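Local coordinates for protein DyP2 (Amycolatopsis sp. ATCC 39116, PDB 4G2C) that probably uses its haem to oxidise dyes and other substrates, as a multifunctional, manganese-binding dye peroxidase of a lignin-reactive bacterium, at residues E53-I58 with P485-L490; V309-D314 with H328-D333. All blocks are in the same frame, centred on the assembly; numbering follows the deposited sequence.

Contact 1: E53-I58 with P485-L490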
# COMPACT_ATOMS: atom_id res chain seq x y z
N GLU A 53 0.20 21.05 -10.39
CA GLU A 53 -0.30 20.18 -11.45
C GLU A 53 -0.33 18.70 -11.05
O GLU A 53 -0.68 17.84 -11.85
CB GLU A 53 0.52 20.38 -12.72
CG GLU A 53 0.48 21.81 -13.26
CD GLU A 53 -0.87 22.17 -13.89
OE1 GLU A 53 -1.81 21.36 -13.82
OE2 GLU A 53 -0.97 23.28 -14.46
N LEU A 54 0.00 18.42 -9.80
CA LEU A 54 0.04 17.04 -9.32
C LEU A 54 -1.26 16.69 -8.63
O LEU A 54 -1.80 17.48 -7.86
CB LEU A 54 1.19 16.85 -8.31
CG LEU A 54 1.50 15.39 -7.99
CD1 LEU A 54 2.30 14.75 -9.13
CD2 LEU A 54 2.24 15.24 -6.66
N GLN A 55 -1.75 15.47 -8.87
CA GLN A 55 -2.87 14.94 -8.11
C GLN A 55 -2.51 14.75 -6.64
O GLN A 55 -1.35 14.49 -6.31
CB GLN A 55 -3.36 13.61 -8.67
CG GLN A 55 -3.96 13.66 -10.07
CD GLN A 55 -4.54 12.32 -10.46
OE1 GLN A 55 -5.23 11.69 -9.66
NE2 GLN A 55 -4.26 11.87 -11.67
N PRO A 56 -3.52 14.88 -5.75
CA PRO A 56 -3.42 14.51 -4.33
C PRO A 56 -3.20 12.99 -4.16
O PRO A 56 -3.34 12.21 -5.11
CB PRO A 56 -4.81 14.87 -3.78
CG PRO A 56 -5.41 15.81 -4.76
CD PRO A 56 -4.84 15.42 -6.09
N ASN A 57 -2.88 12.60 -2.93
CA ASN A 57 -2.76 11.20 -2.53
C ASN A 57 -1.43 10.57 -2.93
O ASN A 57 -1.14 9.43 -2.56
CB ASN A 57 -3.95 10.37 -3.04
CG ASN A 57 -4.11 9.05 -2.29
OD1 ASN A 57 -3.87 8.96 -1.08
ND2 ASN A 57 -4.53 8.01 -3.00
N ILE A 58 -0.60 11.31 -3.67
CA ILE A 58 0.63 10.75 -4.18
C ILE A 58 1.81 11.05 -3.25
O ILE A 58 2.35 10.14 -2.63
CB ILE A 58 0.92 11.18 -5.64
CG1 ILE A 58 -0.17 10.65 -6.58
CG2 ILE A 58 2.27 10.66 -6.09
CD1 ILE A 58 -0.22 11.33 -7.97
N PRO A 485 -2.03 10.63 -14.20
CA PRO A 485 -1.37 11.69 -14.96
C PRO A 485 -1.51 13.04 -14.28
O PRO A 485 -2.25 13.19 -13.31
CB PRO A 485 -2.12 11.69 -16.29
CG PRO A 485 -3.47 11.17 -15.94
CD PRO A 485 -3.27 10.17 -14.85
N SER A 486 -0.78 14.02 -14.80
CA SER A 486 -0.82 15.36 -14.25
C SER A 486 -2.16 16.01 -14.56
O SER A 486 -2.85 15.64 -15.53
CB SER A 486 0.30 16.19 -14.86
OG SER A 486 0.07 16.37 -16.25
N LEU A 487 -2.54 17.00 -13.74
CA LEU A 487 -3.77 17.76 -13.98
C LEU A 487 -3.76 18.49 -15.32
O LEU A 487 -4.78 18.54 -15.99
CB LEU A 487 -4.04 18.74 -12.83
CG LEU A 487 -4.27 18.11 -11.45
CD1 LEU A 487 -4.58 19.19 -10.40
CD2 LEU A 487 -5.34 17.04 -11.49
N ALA A 488 -2.62 19.06 -15.69
CA ALA A 488 -2.48 19.75 -16.97
C ALA A 488 -2.75 18.82 -18.15
O ALA A 488 -3.32 19.22 -19.16
CB ALA A 488 -1.10 20.42 -17.09
N PHE A 489 -2.34 17.56 -18.03
CA PHE A 489 -2.65 16.59 -19.07
C PHE A 489 -4.16 16.42 -19.20
O PHE A 489 -4.71 16.45 -20.31
CB PHE A 489 -2.03 15.23 -18.80
CG PHE A 489 -2.60 14.14 -19.66
CD1 PHE A 489 -2.17 13.98 -20.98
CD2 PHE A 489 -3.59 13.30 -19.17
CE1 PHE A 489 -2.71 12.98 -21.78
CE2 PHE A 489 -4.14 12.31 -19.96
CZ PHE A 489 -3.70 12.15 -21.27
N LEU A 490 -4.82 16.22 -18.07
CA LEU A 490 -6.26 15.97 -18.06
C LEU A 490 -7.05 17.16 -18.64
O LEU A 490 -8.00 16.97 -19.39
CB LEU A 490 -6.74 15.62 -16.65
CG LEU A 490 -6.15 14.36 -16.02
CD1 LEU A 490 -6.67 14.17 -14.61
CD2 LEU A 490 -6.41 13.10 -16.87
O HOH W 1 -0.35 13.64 -11.17
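Glu53 and Gln55 reach across to the chain around Leu487 through two hydrogen bonds. Leu487 N donates to Glu53 O at 2.8 Å. Two residues on, Gln55 NE2 meets Pro485 O at 2.9 Å on a lone pair in the carbonyl plane, almost in the plane of its own amide. Beyond a CG set beside the backbone N (chi1 -65°) the Gln55 chain runs straight out, which carries its amide to that oxygen. NE2 also bonds Val117 O of strand 114-119, and a water accepts from Gln55 N and gives Pro485 O a further, weak bond. Charge enters through Glu53: its chain, bent at chi2, brings OE1 to 3.5 Å from Ala488 CB while OE2 forms a salt bridge with Arg491. The nonpolar pair is Leu487 CD2 and Gln55 CG, 3.9 Å apart where the two side chains cross obliquely; Leu487 CG lies beside the Glu53 carbonyl, next to the backbone bond. On the helix side, Ser486 OG accepts from Phe489 N at 3.2 Å and is also hydrogen-bonded to Asp257. Ser486 is thus the N-cap of helix 487-491, and Glu53 O serves an N-H of the first turn. The contact joins the C-terminal helix, just past strand 474-484, to the loop that leads into strand 66-74 of the antiparallel sheet in the DyP alpha+beta barrel domain.

Contact 2: V309-D314 with H328-D333. With MN (manganese (II) ion), chain D; HEM (protoporphyrin IX containing Fe), chain C.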
# COMPACT_ATOMS: atom_id res chain seq x y z
N VAL A 309 3.82 -11.11 11.35
CA VAL A 309 3.70 -9.75 10.84
C VAL A 309 4.96 -8.90 11.08
O VAL A 309 5.37 -8.13 10.21
CB VAL A 309 2.47 -9.08 11.46
CG1 VAL A 309 2.46 -7.59 11.15
CG2 VAL A 309 1.20 -9.78 10.94
N GLY A 310 5.59 -9.07 12.24
CA GLY A 310 6.77 -8.30 12.59
C GLY A 310 6.41 -7.21 13.58
O GLY A 310 7.27 -6.47 14.06
N ARG A 311 5.11 -7.10 13.85
CA ARG A 311 4.60 -6.23 14.91
C ARG A 311 3.45 -6.96 15.61
O ARG A 311 2.79 -7.80 15.01
CB ARG A 311 4.07 -4.92 14.34
CG ARG A 311 5.06 -3.99 13.66
CD ARG A 311 4.29 -2.78 13.03
NE ARG A 311 5.15 -1.82 12.32
CZ ARG A 311 5.62 -0.69 12.84
NH1 ARG A 311 5.31 -0.33 14.10
NH2 ARG A 311 6.40 0.10 12.11
N PHE A 312 3.22 -6.63 16.87
CA PHE A 312 1.99 -7.03 17.56
C PHE A 312 0.81 -6.25 16.98
O PHE A 312 0.98 -5.25 16.27
CB PHE A 312 2.12 -6.77 19.07
CG PHE A 312 3.16 -7.62 19.73
CD1 PHE A 312 2.84 -8.89 20.19
CD2 PHE A 312 4.47 -7.18 19.84
CE1 PHE A 312 3.81 -9.68 20.79
CE2 PHE A 312 5.43 -7.96 20.42
CZ PHE A 312 5.10 -9.22 20.90
N GLU A 313 -0.40 -6.69 17.29
CA GLU A 313 -1.57 -5.98 16.80
C GLU A 313 -1.55 -4.47 17.01
O GLU A 313 -2.12 -3.72 16.19
CB GLU A 313 -2.85 -6.62 17.33
CG GLU A 313 -3.19 -7.88 16.54
CD GLU A 313 -3.91 -8.91 17.37
OE1 GLU A 313 -5.04 -8.61 17.85
OE2 GLU A 313 -3.35 -10.03 17.54
N ASP A 314 -0.82 -4.01 18.03
CA ASP A 314 -0.95 -2.62 18.49
C ASP A 314 -0.10 -1.46 17.91
O ASP A 314 -0.19 -0.38 18.46
CB ASP A 314 -0.94 -2.53 20.03
CG ASP A 314 0.43 -2.69 20.62
OD1 ASP A 314 1.29 -3.26 19.92
OD2 ASP A 314 0.66 -2.25 21.77
N HIS A 328 2.28 4.68 22.12
CA HIS A 328 2.12 6.08 22.51
C HIS A 328 3.31 6.94 22.05
O HIS A 328 4.03 7.48 22.88
CB HIS A 328 1.96 6.21 24.03
CG HIS A 328 0.99 5.24 24.63
ND1 HIS A 328 -0.36 5.51 24.76
CD2 HIS A 328 1.18 4.00 25.17
CE1 HIS A 328 -0.96 4.48 25.34
NE2 HIS A 328 -0.05 3.56 25.60
N PRO A 329 3.48 7.08 20.73
CA PRO A 329 2.60 6.43 19.76
C PRO A 329 3.27 5.20 19.18
O PRO A 329 4.39 4.85 19.57
CB PRO A 329 2.43 7.50 18.68
CG PRO A 329 3.76 8.20 18.66
CD PRO A 329 4.35 8.08 20.07
N VAL A 330 2.57 4.53 18.27
CA VAL A 330 3.16 3.42 17.55
C VAL A 330 4.47 3.90 16.95
O VAL A 330 4.49 4.89 16.22
CB VAL A 330 2.24 2.97 16.40
CG1 VAL A 330 2.93 1.88 15.57
CG2 VAL A 330 0.90 2.48 16.97
N GLY A 331 5.57 3.22 17.25
CA GLY A 331 6.86 3.68 16.77
C GLY A 331 7.23 3.16 15.39
O GLY A 331 6.68 2.17 14.94
N ASN A 332 8.17 3.84 14.74
CA ASN A 332 8.77 3.35 13.50
C ASN A 332 10.29 3.55 13.44
O ASN A 332 10.93 3.24 12.44
CB ASN A 332 8.13 4.02 12.27
CG ASN A 332 8.34 3.22 11.00
OD1 ASN A 332 8.23 2.00 11.02
ND2 ASN A 332 8.66 3.89 9.90
N ASP A 333 10.85 4.08 14.52
CA ASP A 333 12.27 4.38 14.59
C ASP A 333 13.10 3.18 15.05
O ASP A 333 13.57 3.14 16.18
CB ASP A 333 12.50 5.55 15.54
CG ASP A 333 13.79 6.26 15.26
OD1 ASP A 333 14.40 5.95 14.22
OD2 ASP A 333 14.20 7.11 16.08
MN MN D . -2.97 -12.18 17.94
CHA HEM C . 3.54 -3.06 6.48
CHB HEM C . -0.35 -5.98 6.52
CHC HEM C . -0.13 -6.44 1.69
CHD HEM C . 4.16 -4.20 1.76
C1A HEM C . 2.46 -3.80 6.91
C2A HEM C . 2.00 -3.88 8.28
C3A HEM C . 0.93 -4.68 8.28
C4A HEM C . 0.67 -5.13 6.93
CMA HEM C . 0.10 -5.08 9.51
CAA HEM C . 2.66 -3.16 9.49
CBA HEM C . 2.12 -1.73 9.59
CGA HEM C . 2.89 -0.77 8.71
O1A HEM C . 4.12 -0.68 8.82
O2A HEM C . 2.27 -0.07 7.88
C1B HEM C . -0.64 -6.38 5.22
C2B HEM C . -1.75 -7.23 4.78
C3B HEM C . -1.67 -7.34 3.44
C4B HEM C . -0.54 -6.56 2.99
CMB HEM C . -2.79 -7.89 5.71
CAB HEM C . -2.60 -8.10 2.47
CBB HEM C . -3.84 -8.44 2.82
C1C HEM C . 1.09 -5.94 1.30
C2C HEM C . 1.68 -6.06 -0.02
C3C HEM C . 2.87 -5.42 -0.00
C4C HEM C . 3.05 -4.88 1.33
CMC HEM C . 1.04 -6.77 -1.25
CAC HEM C . 3.90 -5.30 -1.15
CBC HEM C . 3.90 -6.16 -2.18
C1D HEM C . 4.36 -3.64 3.00
C2D HEM C . 5.43 -2.73 3.32
C3D HEM C . 5.21 -2.38 4.78
C4D HEM C . 4.06 -3.11 5.21
CMD HEM C . 6.53 -2.23 2.37
CAD HEM C . 6.05 -1.47 5.66
CBD HEM C . 7.28 -2.30 5.98
CGD HEM C . 8.18 -1.36 6.72
O1D HEM C . 8.51 -0.29 6.14
O2D HEM C . 8.52 -1.68 7.89
NA HEM C . 1.63 -4.55 6.12
NB HEM C . 0.06 -6.00 4.10
NC HEM C . 1.96 -5.21 2.10
ND HEM C . 3.58 -3.83 4.14
FE HEM C . 1.85 -5.09 4.18
O HOH W 2 -0.87 -11.20 17.91
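With CG anti to the carbonyl carbon (chi1 -64°) and the chain extended from there to NE, Arg311 carries its guanidinium to Gly331 and Asn332. The contact lies at the haem pocket of a DyP-type peroxidase: Arg311 lines it, and 328-333 holds the end of its side chain. NH1 donates to Gly331 O at 3.0 Å, nearly along the C=O axis, with the oxygen at the edge of the guanidinium; NH1 also bonds Gly315 O. At the same edge NH2 lies 2.9 Å from Asn332 OD1, the amide turned 26° from the guanidinium plane; that oxygen accepts from Arg357, itself a haem partner. NE stands 3.8 Å from the propionate atom HEM O1A, obliquely placed, so a positive guanidinium would probably favour the charged propionate. A leucine in place of Arg311 would probably leave Gly331 O without this donor and take one of several positive charges from beside the propionate. Val330 touches 309-314 at two places: CG1 meets Arg311 NH1 at 3.6 Å and CG2 lies 3.4 Å from Asp314 O. Two residues past Arg311 the same loop turns to manganese, which Glu313 shares with Glu287 and a water; Glu313 OE2 binds the metal at 2.2 Å.

How the contacts relate
Contacts 1 and 2 lie on opposite sides of the chain's centre, their centres 33 Å apart and their nearest atoms about 15 Å apart, so neither touches the other. Along the sequence contact 2 is nested within the long loop that contact 1 closes: 426 residues lie between 53-58 and 485-490, only 13 between 309-314 and 328-333. Their places differ likewise. In contact 2 Arg311 NE is 9.4 Å from the haem iron, HEM FE. The manganese, MN MN, held by the same loop, is 16.2 Å from HEM FE. In contact 1 Gln55 NE2 is 24.0 Å from HEM FE, which makes that contact a structural junction remote from the haem.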